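Local coordinates for protein cytochrome c, putative (Shewanella oneidensis, PDB 1SP3) that is an octaheme cytochrome c that probably works as a respiratory tetrathionate reductase, an oxidoreductase, at residues H4-V18 with E117-V131. Residues are numbered along the deposited sequence; the frame is centred on the assembly and turned at random.
Sequences HKDVLKGPFTTGSEV and EPMAKLDLAKIAQNV. With HEC (heme c), chain C.
The pocket of the first heme c is where His4 and Val131 meet: His4 NE2 binds the iron at 2.1 Å, with His26 the other axial ligand, and Val131 CG1 lies 3.7 Å from His4 CE1, the two side chains crossing at about a right angle. At the edge of the imidazole ring, in its plane, ND1 donates to a water that in turn reaches Gln129 O and Val131 O, which probably helps fix the rotation of the ring. Leu8, its CG anti to the carbonyl carbon (chi1 -64°), sends CD1 to 3.9 Å from Ala128 CB, and both methyls, with Val18 CG1, close round the heme atom CBB. Gln129 lays its extended chain along the turn after helix 4-7, CG 3.9 Å from Leu8 CB; an alanine here would probably open a gap beside Leu8 CB. Further along, the Phe12 ring presents its edge to the backbone of Ala125, CD1 3.5 Å from Ala125 CA, while Gly10 CA covers one face over the centre and Val18 CA the other near the rim. Leu124 CB touches both Phe12 CB, at 3.8 Å, and Val18 CG2, at 4.0 Å. Waters join the backbones as well: one accepts from Phe12 N and, weakly, from Ala125 N, and another donates to Phe12 O and Leu122 O. Thr14 and Glu17 form a capping box, its backbone N-H bonds weak, at the start of helix 15-34, which carries Cys22 and His26. Such bis-histidine ligation, with one ligand from the Cys-X-X-Cys-His motif and the other from outside it, is typical of multiheme cytochromes c.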
ATOM      1  N   HIS A   4      -6.280  31.233 -11.843  1.00 40.19           N
ATOM      2  CA  HIS A   4      -4.912  30.765 -11.496  1.00 40.18           C
ATOM      3  C   HIS A   4      -3.761  31.498 -12.202  1.00 41.64           C
ATOM      4  O   HIS A   4      -2.815  31.949 -11.565  1.00 39.37           O
ATOM      5  CB  HIS A   4      -4.748  29.254 -11.748  1.00 38.45           C
ATOM      6  CG  HIS A   4      -5.663  28.404 -10.924  1.00 35.55           C
ATOM      7  ND1 HIS A   4      -6.055  27.151 -11.331  1.00 33.43           N
ATOM      8  CD2 HIS A   4      -6.312  28.649  -9.755  1.00 28.49           C
ATOM      9  CE1 HIS A   4      -6.895  26.649 -10.437  1.00 33.43           C
ATOM     10  NE2 HIS A   4      -7.056  27.535  -9.468  1.00 30.32           N
ATOM     11  N   LYS A   5      -3.851  31.549 -13.524  1.00 44.66           N
ATOM     12  CA  LYS A   5      -2.788  32.038 -14.387  1.00 48.97           C
ATOM     13  C   LYS A   5      -2.428  33.497 -14.156  1.00 50.27           C
ATOM     14  O   LYS A   5      -1.268  33.906 -14.382  1.00 52.25           O
ATOM     15  CB  LYS A   5      -3.150  31.757 -15.845  1.00 49.51           C
ATOM     16  CG  LYS A   5      -2.711  30.312 -16.254  1.00 52.64           C
ATOM     17  CD  LYS A   5      -3.837  29.467 -16.867  1.00 55.77           C
ATOM     18  CE  LYS A   5      -3.327  28.126 -17.455  1.00 57.80           C
ATOM     19  NZ  LYS A   5      -4.379  27.411 -18.287  1.00 57.98           N
ATOM     20  N   ASP A   6      -3.416  34.238 -13.654  1.00 51.22           N
ATOM     21  CA  ASP A   6      -3.349  35.647 -13.298  1.00 52.40           C
ATOM     22  C   ASP A   6      -2.847  35.886 -11.863  1.00 52.24           C
ATOM     23  O   ASP A   6      -2.107  36.854 -11.609  1.00 52.42           O
ATOM     24  CB  ASP A   6      -4.760  36.302 -13.484  1.00 53.57           C
ATOM     25  CG  ASP A   6      -5.147  36.529 -15.002  1.00 57.63           C
ATOM     26  OD1 ASP A   6      -4.252  36.397 -15.905  1.00 60.91           O
ATOM     27  OD2 ASP A   6      -6.315  36.849 -15.388  1.00 62.75           O
ATOM     28  N   VAL A   7      -3.225  35.018 -10.918  1.00 50.75           N
ATOM     29  CA  VAL A   7      -3.000  35.338  -9.494  1.00 49.88           C
ATOM     30  C   VAL A   7      -1.742  34.705  -8.826  1.00 49.60           C
ATOM     31  O   VAL A   7      -1.392  35.047  -7.684  1.00 49.66           O
ATOM     32  CB  VAL A   7      -4.277  35.134  -8.634  1.00 48.74           C
ATOM     33  CG1 VAL A   7      -3.981  35.486  -7.206  1.00 49.80           C
ATOM     34  CG2 VAL A   7      -5.437  36.051  -9.103  1.00 48.09           C
ATOM     35  N   LEU A   8      -1.075  33.798  -9.536  1.00 48.18           N
ATOM     36  CA  LEU A   8      -0.059  32.979  -8.891  1.00 48.21           C
ATOM     37  C   LEU A   8       1.282  33.233  -9.542  1.00 49.13           C
ATOM     38  O   LEU A   8       2.017  32.277  -9.799  1.00 48.07           O
ATOM     39  CB  LEU A   8      -0.399  31.474  -8.983  1.00 45.81           C
ATOM     40  CG  LEU A   8      -1.655  31.009  -8.261  1.00 45.71           C
ATOM     41  CD1 LEU A   8      -2.129  29.644  -8.748  1.00 42.14           C
ATOM     42  CD2 LEU A   8      -1.532  31.060  -6.727  1.00 46.37           C
ATOM     43  N   LYS A   9       1.614  34.498  -9.814  1.00 51.02           N
ATOM     44  CA  LYS A   9       2.929  34.759 -10.441  1.00 53.09           C
ATOM     45  C   LYS A   9       4.151  34.559  -9.475  1.00 52.56           C
ATOM     46  O   LYS A   9       5.274  34.320  -9.941  1.00 52.14           O
ATOM     47  CB  LYS A   9       2.956  36.091 -11.232  1.00 54.85           C
ATOM     48  CG  LYS A   9       2.171  36.057 -12.646  1.00 56.86           C
ATOM     49  CD  LYS A   9       3.136  35.762 -13.905  1.00 64.46           C
ATOM     50  CE  LYS A   9       2.479  35.067 -15.179  1.00 63.29           C
ATOM     51  NZ  LYS A   9       3.471  34.518 -16.224  1.00 63.90           N
ATOM     52  N   GLY A  10       3.898  34.569  -8.158  1.00 52.49           N
ATOM     53  CA  GLY A  10       4.944  34.372  -7.150  1.00 54.41           C
ATOM     54  C   GLY A  10       5.959  35.505  -7.218  1.00 54.95           C
ATOM     55  O   GLY A  10       5.514  36.647  -7.100  1.00 55.03           O
ATOM     56  N   PRO A  11       7.282  35.257  -7.384  1.00 55.54           N
ATOM     57  CA  PRO A  11       8.084  34.123  -6.870  1.00 54.99           C
ATOM     58  C   PRO A  11       7.645  33.326  -5.631  1.00 53.24           C
ATOM     59  O   PRO A  11       7.193  33.905  -4.659  1.00 53.80           O
ATOM     60  CB  PRO A  11       9.431  34.805  -6.572  1.00 54.87           C
ATOM     61  CG  PRO A  11       9.493  35.921  -7.658  1.00 56.39           C
ATOM     62  CD  PRO A  11       8.110  36.057  -8.312  1.00 55.70           C
ATOM     63  N   PHE A  12       7.825  32.005  -5.670  1.00 51.85           N
ATOM     64  CA  PHE A  12       7.580  31.133  -4.491  1.00 50.11           C
ATOM     65  C   PHE A  12       8.885  30.395  -4.229  1.00 49.50           C
ATOM     66  O   PHE A  12       9.486  29.850  -5.164  1.00 48.86           O
ATOM     67  CB  PHE A  12       6.468  30.085  -4.770  1.00 49.30           C
ATOM     68  CG  PHE A  12       5.140  30.678  -5.147  1.00 47.14           C
ATOM     69  CD1 PHE A  12       4.615  30.501  -6.431  1.00 45.37           C
ATOM     70  CD2 PHE A  12       4.421  31.424  -4.233  1.00 42.21           C
ATOM     71  CE1 PHE A  12       3.355  31.072  -6.788  1.00 43.87           C
ATOM     72  CE2 PHE A  12       3.186  31.971  -4.577  1.00 43.84           C
ATOM     73  CZ  PHE A  12       2.658  31.803  -5.857  1.00 39.90           C
ATOM     74  N   THR A  13       9.361  30.373  -2.990  1.00 48.56           N
ATOM     75  CA  THR A  13      10.588  29.586  -2.802  1.00 47.59           C
ATOM     76  C   THR A  13      10.326  28.308  -2.032  1.00 46.42           C
ATOM     77  O   THR A  13      11.146  27.413  -2.082  1.00 47.04           O
ATOM     78  CB  THR A  13      11.851  30.407  -2.307  1.00 47.73           C
ATOM     79  OG1 THR A  13      11.646  30.855  -0.971  1.00 48.49           O
ATOM     80  CG2 THR A  13      12.050  31.750  -3.138  1.00 46.56           C
ATOM     81  N   THR A  14       9.176  28.221  -1.344  1.00 44.25           N
ATOM     82  CA  THR A  14       8.817  27.007  -0.565  1.00 41.45           C
ATOM     83  C   THR A  14       7.418  26.502  -0.927  1.00 39.19           C
ATOM     84  O   THR A  14       6.609  27.275  -1.506  1.00 39.85           O
ATOM     85  CB  THR A  14       8.932  27.195   1.023  1.00 41.59           C
ATOM     86  OG1 THR A  14       7.932  28.083   1.496  1.00 41.16           O
ATOM     87  CG2 THR A  14      10.274  27.847   1.485  1.00 42.84           C
ATOM     88  N   GLY A  15       7.120  25.243  -0.577  1.00 36.01           N
ATOM     89  CA  GLY A  15       5.792  24.691  -0.827  1.00 34.37           C
ATOM     90  C   GLY A  15       4.710  25.429  -0.082  1.00 32.74           C
ATOM     91  O   GLY A  15       3.706  25.768  -0.685  1.00 31.32           O
ATOM     92  N   SER A  16       4.923  25.713   1.215  1.00 32.50           N
ATOM     93  CA  SER A  16       3.878  26.396   2.022  1.00 33.80           C
ATOM     94  C   SER A  16       3.581  27.764   1.554  1.00 33.76           C
ATOM     95  O   SER A  16       2.470  28.205   1.791  1.00 33.20           O
ATOM     96  CB  SER A  16       4.222  26.585   3.507  1.00 32.05           C
ATOM     97  OG  SER A  16       4.808  25.423   3.951  1.00 38.45           O
ATOM     98  N   GLU A  17       4.555  28.451   0.952  1.00 34.20           N
ATOM     99  CA  GLU A  17       4.247  29.749   0.314  1.00 36.22           C
ATOM    100  C   GLU A  17       3.274  29.633  -0.851  1.00 34.95           C
ATOM    101  O   GLU A  17       2.503  30.573  -1.154  1.00 33.91           O
ATOM    102  CB  GLU A  17       5.488  30.294  -0.321  1.00 36.62           C
ATOM    103  CG  GLU A  17       6.311  31.162   0.565  1.00 45.11           C
ATOM    104  CD  GLU A  17       7.564  31.557  -0.189  1.00 52.32           C
ATOM    105  OE1 GLU A  17       7.476  32.487  -0.985  1.00 55.46           O
ATOM    106  OE2 GLU A  17       8.595  30.886  -0.051  1.00 57.70           O
ATOM    107  N   VAL A  18       3.421  28.537  -1.601  1.00 35.31           N
ATOM    108  CA  VAL A  18       2.439  28.249  -2.606  1.00 34.97           C
ATOM    109  C   VAL A  18       1.133  28.005  -1.915  1.00 33.49           C
ATOM    110  O   VAL A  18       0.134  28.575  -2.312  1.00 33.09           O
ATOM    111  CB  VAL A  18       2.806  27.098  -3.535  1.00 35.68           C
ATOM    112  CG1 VAL A  18       1.659  26.821  -4.538  1.00 34.59           C
ATOM    113  CG2 VAL A  18       4.100  27.447  -4.325  1.00 35.28           C
ATOM    114  N   GLU A 117       8.832  18.351   1.341  1.00 34.95           N
ATOM    115  CA  GLU A 117       9.303  19.537   0.607  1.00 36.89           C
ATOM    116  C   GLU A 117       9.557  19.179  -0.843  1.00 36.27           C
ATOM    117  O   GLU A 117      10.089  18.079  -1.125  1.00 34.15           O
ATOM    118  CB  GLU A 117      10.592  20.097   1.251  1.00 36.66           C
ATOM    119  CG  GLU A 117      10.508  21.547   1.619  1.00 44.79           C
ATOM    120  CD  GLU A 117       9.246  21.946   2.417  1.00 48.83           C
ATOM    121  OE1 GLU A 117       8.474  22.805   1.889  1.00 46.88           O
ATOM    122  OE2 GLU A 117       9.050  21.433   3.561  1.00 46.63           O
ATOM    123  N   PRO A 118       9.242  20.124  -1.752  1.00 37.39           N
ATOM    124  CA  PRO A 118       9.477  19.918  -3.174  1.00 38.15           C
ATOM    125  C   PRO A 118      10.975  19.929  -3.414  1.00 39.92           C
ATOM    126  O   PRO A 118      11.675  20.598  -2.661  1.00 40.87           O
ATOM    127  CB  PRO A 118       8.918  21.203  -3.806  1.00 38.23           C
ATOM    128  CG  PRO A 118       8.096  21.824  -2.775  1.00 37.26           C
ATOM    129  CD  PRO A 118       8.764  21.488  -1.488  1.00 37.60           C
ATOM    130  N   MET A 119      11.443  19.254  -4.452  1.00 40.66           N
ATOM    131  CA  MET A 119      12.808  19.429  -4.959  1.00 42.30           C
ATOM    132  C   MET A 119      13.176  20.861  -5.232  1.00 43.16           C
ATOM    133  O   MET A 119      12.355  21.695  -5.614  1.00 42.06           O
ATOM    134  CB  MET A 119      13.000  18.652  -6.272  1.00 41.51           C
ATOM    135  CG  MET A 119      12.921  17.156  -6.071  1.00 44.93           C
ATOM    136  SD  MET A 119      14.459  16.500  -5.300  1.00 49.46           S
ATOM    137  CE  MET A 119      15.713  16.946  -6.757  1.00 47.67           C
ATOM    138  N   ALA A 120      14.472  21.092  -5.104  1.00 46.20           N
ATOM    139  CA  ALA A 120      15.097  22.378  -5.368  1.00 49.15           C
ATOM    140  C   ALA A 120      15.095  22.634  -6.878  1.00 50.68           C
ATOM    141  O   ALA A 120      15.228  21.667  -7.666  1.00 52.56           O
ATOM    142  CB  ALA A 120      16.544  22.353  -4.825  1.00 49.70           C
ATOM    143  N   LYS A 121      14.926  23.900  -7.285  1.00 51.42           N
ATOM    144  CA  LYS A 121      14.989  24.288  -8.706  1.00 52.00           C
ATOM    145  C   LYS A 121      13.719  23.977  -9.494  1.00 50.72           C
ATOM    146  O   LYS A 121      13.749  23.874 -10.723  1.00 51.14           O
ATOM    147  CB  LYS A 121      16.220  23.656  -9.432  1.00 53.35           C
ATOM    148  CG  LYS A 121      17.657  24.283  -9.061  1.00 57.96           C
ATOM    149  CD  LYS A 121      18.704  23.181  -8.668  1.00 61.49           C
ATOM    150  CE  LYS A 121      19.668  22.829  -9.850  1.00 65.03           C
ATOM    151  NZ  LYS A 121      19.399  21.442 -10.435  1.00 65.24           N
ATOM    152  N   LEU A 122      12.599  23.829  -8.819  1.00 49.48           N
ATOM    153  CA  LEU A 122      11.345  23.744  -9.561  1.00 47.86           C
ATOM    154  C   LEU A 122      10.923  25.165  -9.838  1.00 48.03           C
ATOM    155  O   LEU A 122      11.247  26.108  -9.057  1.00 48.60           O
ATOM    156  CB  LEU A 122      10.244  23.004  -8.789  1.00 47.36           C
ATOM    157  CG  LEU A 122      10.550  21.521  -8.536  1.00 46.43           C
ATOM    158  CD1 LEU A 122       9.442  20.846  -7.731  1.00 40.65           C
ATOM    159  CD2 LEU A 122      10.922  20.771  -9.845  1.00 43.80           C
ATOM    160  N   ASP A 123      10.205  25.340 -10.942  1.00 45.94           N
ATOM    161  CA  ASP A 123       9.482  26.573 -11.123  1.00 44.78           C
ATOM    162  C   ASP A 123       8.133  26.529 -10.394  1.00 42.68           C
ATOM    163  O   ASP A 123       7.082  26.260 -10.999  1.00 43.31           O
ATOM    164  CB  ASP A 123       9.281  26.811 -12.604  1.00 45.56           C
ATOM    165  CG  ASP A 123       8.877  28.236 -12.913  1.00 48.54           C
ATOM    166  OD1 ASP A 123       9.122  28.632 -14.097  1.00 49.43           O
ATOM    167  OD2 ASP A 123       8.310  28.994 -12.059  1.00 46.19           O
ATOM    168  N   LEU A 124       8.144  26.773  -9.093  1.00 40.74           N
ATOM    169  CA  LEU A 124       6.903  26.703  -8.336  1.00 40.09           C
ATOM    170  C   LEU A 124       5.765  27.550  -8.897  1.00 40.55           C
ATOM    171  O   LEU A 124       4.628  27.094  -8.969  1.00 41.27           O
ATOM    172  CB  LEU A 124       7.124  27.006  -6.855  1.00 37.65           C
ATOM    173  CG  LEU A 124       7.962  25.947  -6.103  1.00 37.18           C
ATOM    174  CD1 LEU A 124       8.181  26.446  -4.690  1.00 31.21           C
ATOM    175  CD2 LEU A 124       7.315  24.551  -6.060  1.00 36.94           C
ATOM    176  N   ALA A 125       6.049  28.801  -9.246  1.00 41.30           N
ATOM    177  CA  ALA A 125       5.013  29.675  -9.764  1.00 41.89           C
ATOM    178  C   ALA A 125       4.305  29.054 -10.948  1.00 41.04           C
ATOM    179  O   ALA A 125       3.063  28.955 -10.966  1.00 42.60           O
ATOM    180  CB  ALA A 125       5.596  31.101 -10.094  1.00 42.41           C
ATOM    181  N   LYS A 126       5.102  28.542 -11.870  1.00 41.03           N
ATOM    182  CA  LYS A 126       4.629  27.894 -13.104  1.00 41.78           C
ATOM    183  C   LYS A 126       3.802  26.646 -12.840  1.00 40.45           C
ATOM    184  O   LYS A 126       2.714  26.484 -13.413  1.00 41.80           O
ATOM    185  CB  LYS A 126       5.786  27.556 -14.032  1.00 42.06           C
ATOM    186  CG  LYS A 126       5.387  27.259 -15.468  1.00 48.60           C
ATOM    187  CD  LYS A 126       4.753  28.527 -16.170  1.00 60.87           C
ATOM    188  CE  LYS A 126       5.543  29.898 -15.968  1.00 64.83           C
ATOM    189  NZ  LYS A 126       5.682  30.731 -17.232  1.00 68.65           N
ATOM    190  N   ILE A 127       4.278  25.802 -11.931  1.00 38.71           N
ATOM    191  CA  ILE A 127       3.479  24.659 -11.486  1.00 35.80           C
ATOM    192  C   ILE A 127       2.124  25.144 -10.934  1.00 34.88           C
ATOM    193  O   ILE A 127       1.081  24.619 -11.339  1.00 34.14           O
ATOM    194  CB  ILE A 127       4.254  23.855 -10.458  1.00 36.19           C
ATOM    195  CG1 ILE A 127       5.472  23.184 -11.163  1.00 35.15           C
ATOM    196  CG2 ILE A 127       3.306  22.885  -9.648  1.00 33.70           C
ATOM    197  CD1 ILE A 127       6.501  22.516 -10.268  1.00 28.90           C
ATOM    198  N   ALA A 128       2.141  26.114 -10.012  1.00 33.11           N
ATOM    199  CA  ALA A 128       0.911  26.623  -9.391  1.00 31.31           C
ATOM    200  C   ALA A 128      -0.074  27.158 -10.409  1.00 32.91           C
ATOM    201  O   ALA A 128      -1.246  26.948 -10.246  1.00 33.47           O
ATOM    202  CB  ALA A 128       1.203  27.731  -8.436  1.00 31.59           C
ATOM    203  N   GLN A 129       0.404  27.873 -11.439  1.00 33.57           N
ATOM    204  CA  GLN A 129      -0.475  28.459 -12.443  1.00 35.14           C
ATOM    205  C   GLN A 129      -1.151  27.410 -13.295  1.00 35.12           C
ATOM    206  O   GLN A 129      -2.299  27.616 -13.785  1.00 35.72           O
ATOM    207  CB  GLN A 129       0.317  29.379 -13.354  1.00 34.92           C
ATOM    208  CG  GLN A 129       0.713  30.679 -12.683  1.00 40.17           C
ATOM    209  CD  GLN A 129       1.821  31.370 -13.430  1.00 47.52           C
ATOM    210  OE1 GLN A 129       2.764  31.851 -12.807  1.00 48.13           O
ATOM    211  NE2 GLN A 129       1.719  31.415 -14.775  1.00 51.84           N
ATOM    212  N   ASN A 130      -0.477  26.270 -13.461  1.00 34.08           N
ATOM    213  CA  ASN A 130      -1.028  25.251 -14.338  1.00 34.79           C
ATOM    214  C   ASN A 130      -1.845  24.112 -13.703  1.00 34.17           C
ATOM    215  O   ASN A 130      -2.208  23.171 -14.357  1.00 34.52           O
ATOM    216  CB  ASN A 130       0.067  24.732 -15.210  1.00 34.94           C
ATOM    217  CG  ASN A 130       0.463  25.776 -16.261  1.00 39.92           C
ATOM    218  OD1 ASN A 130      -0.224  25.875 -17.266  1.00 41.04           O
ATOM    219  ND2 ASN A 130       1.519  26.633 -15.966  1.00 36.12           N
ATOM    220  N   VAL A 131      -2.130  24.256 -12.419  1.00 34.27           N
ATOM    221  CA  VAL A 131      -2.774  23.249 -11.571  1.00 33.65           C
ATOM    222  C   VAL A 131      -4.139  22.908 -12.206  1.00 34.03           C
ATOM    223  O   VAL A 131      -4.792  23.766 -12.819  1.00 34.26           O
ATOM    224  CB  VAL A 131      -2.792  23.992 -10.243  1.00 34.36           C
ATOM    225  CG1 VAL A 131      -4.100  24.384  -9.705  1.00 33.50           C
ATOM    226  CG2 VAL A 131      -1.693  23.557  -9.257  1.00 32.35           C
TER
HETATM  227 FE   HEC C 801      -8.014  27.426  -7.583  1.00 35.79          FE
HETATM  228  CHA HEC C 801     -10.431  26.021  -9.403  1.00 32.43           C
HETATM  229  CHB HEC C 801      -6.538  24.380  -7.053  1.00 25.74           C
HETATM  230  CHC HEC C 801      -5.220  28.947  -6.239  1.00 29.28           C
HETATM  231  CHD HEC C 801      -9.710  30.373  -7.395  1.00 27.71           C
HETATM  232  NA  HEC C 801      -8.420  25.503  -8.103  1.00 32.92           N
HETATM  233  C1A HEC C 801      -9.447  25.162  -8.938  1.00 34.06           C
HETATM  234  C2A HEC C 801      -9.360  23.747  -9.145  1.00 34.27           C
HETATM  235  C3A HEC C 801      -8.274  23.288  -8.499  1.00 32.10           C
HETATM  236  C4A HEC C 801      -7.670  24.397  -7.817  1.00 31.68           C
HETATM  237  CMA HEC C 801      -7.731  21.834  -8.495  1.00 33.64           C
HETATM  238  CAA HEC C 801     -10.336  22.920 -10.041  1.00 35.64           C
HETATM  239  CBA HEC C 801      -9.528  22.864 -11.359  1.00 46.04           C
HETATM  240  CGA HEC C 801     -10.300  22.202 -12.442  1.00 52.31           C
HETATM  241  O1A HEC C 801      -9.690  22.017 -13.548  1.00 59.18           O
HETATM  242  O2A HEC C 801     -11.496  21.877 -12.182  1.00 53.82           O
HETATM  243  NB  HEC C 801      -6.184  26.808  -6.793  1.00 35.87           N
HETATM  244  C1B HEC C 801      -5.827  25.475  -6.654  1.00 32.80           C
HETATM  245  C2B HEC C 801      -4.510  25.456  -6.034  1.00 36.12           C
HETATM  246  C3B HEC C 801      -4.154  26.725  -5.821  1.00 33.91           C
HETATM  247  C4B HEC C 801      -5.187  27.589  -6.314  1.00 35.11           C
HETATM  248  CMB HEC C 801      -3.711  24.172  -5.693  1.00 24.45           C
HETATM  249  CAB HEC C 801      -2.804  27.211  -5.300  1.00 32.35           C
HETATM  250  CBB HEC C 801      -1.815  26.808  -6.125  1.00 32.17           C
HETATM  251  NC  HEC C 801      -7.556  29.276  -6.983  1.00 34.66           N
HETATM  252  C1C HEC C 801      -6.367  29.694  -6.421  1.00 34.04           C
HETATM  253  C2C HEC C 801      -6.491  31.084  -6.083  1.00 31.02           C
HETATM  254  C3C HEC C 801      -7.743  31.477  -6.405  1.00 35.06           C
HETATM  255  C4C HEC C 801      -8.433  30.335  -6.955  1.00 32.93           C
HETATM  256  CMC HEC C 801      -5.345  31.916  -5.404  1.00 27.04           C
HETATM  257  CAC HEC C 801      -8.422  32.905  -6.219  1.00 34.27           C
HETATM  258  CBC HEC C 801      -7.772  34.063  -6.485  1.00 31.82           C
HETATM  259  ND  HEC C 801      -9.784  28.099  -8.308  1.00 30.60           N
HETATM  260  C1D HEC C 801     -10.295  29.356  -8.097  1.00 34.60           C
HETATM  261  C2D HEC C 801     -11.627  29.436  -8.707  1.00 34.83           C
HETATM  262  C3D HEC C 801     -11.809  28.104  -9.328  1.00 28.97           C
HETATM  263  C4D HEC C 801     -10.630  27.339  -9.036  1.00 29.48           C
HETATM  264  CMD HEC C 801     -12.653  30.608  -8.736  1.00 29.74           C
HETATM  265  CAD HEC C 801     -13.085  27.648 -10.055  1.00 31.41           C
HETATM  266  CBD HEC C 801     -14.013  27.272  -8.914  1.00 32.33           C
HETATM  267  CGD HEC C 801     -15.438  26.984  -9.410  1.00 40.75           C
HETATM  268  O1D HEC C 801     -16.263  27.934  -9.661  1.00 41.19           O
HETATM  269  O2D HEC C 801     -15.762  25.775  -9.602  1.00 41.46           O
HETATM  270  O   HOH W   1      -4.615  26.394 -13.614  1.00 26.38           O
HETATM  271  O   HOH W   2      10.378  28.670  -7.361  1.00 54.42           O
HETATM  272  O   HOH W   3       8.458  30.596  -7.858  1.00 58.95           O
HETATM  273  O   HOH W   4       7.017  24.593   2.620  1.00 54.25           O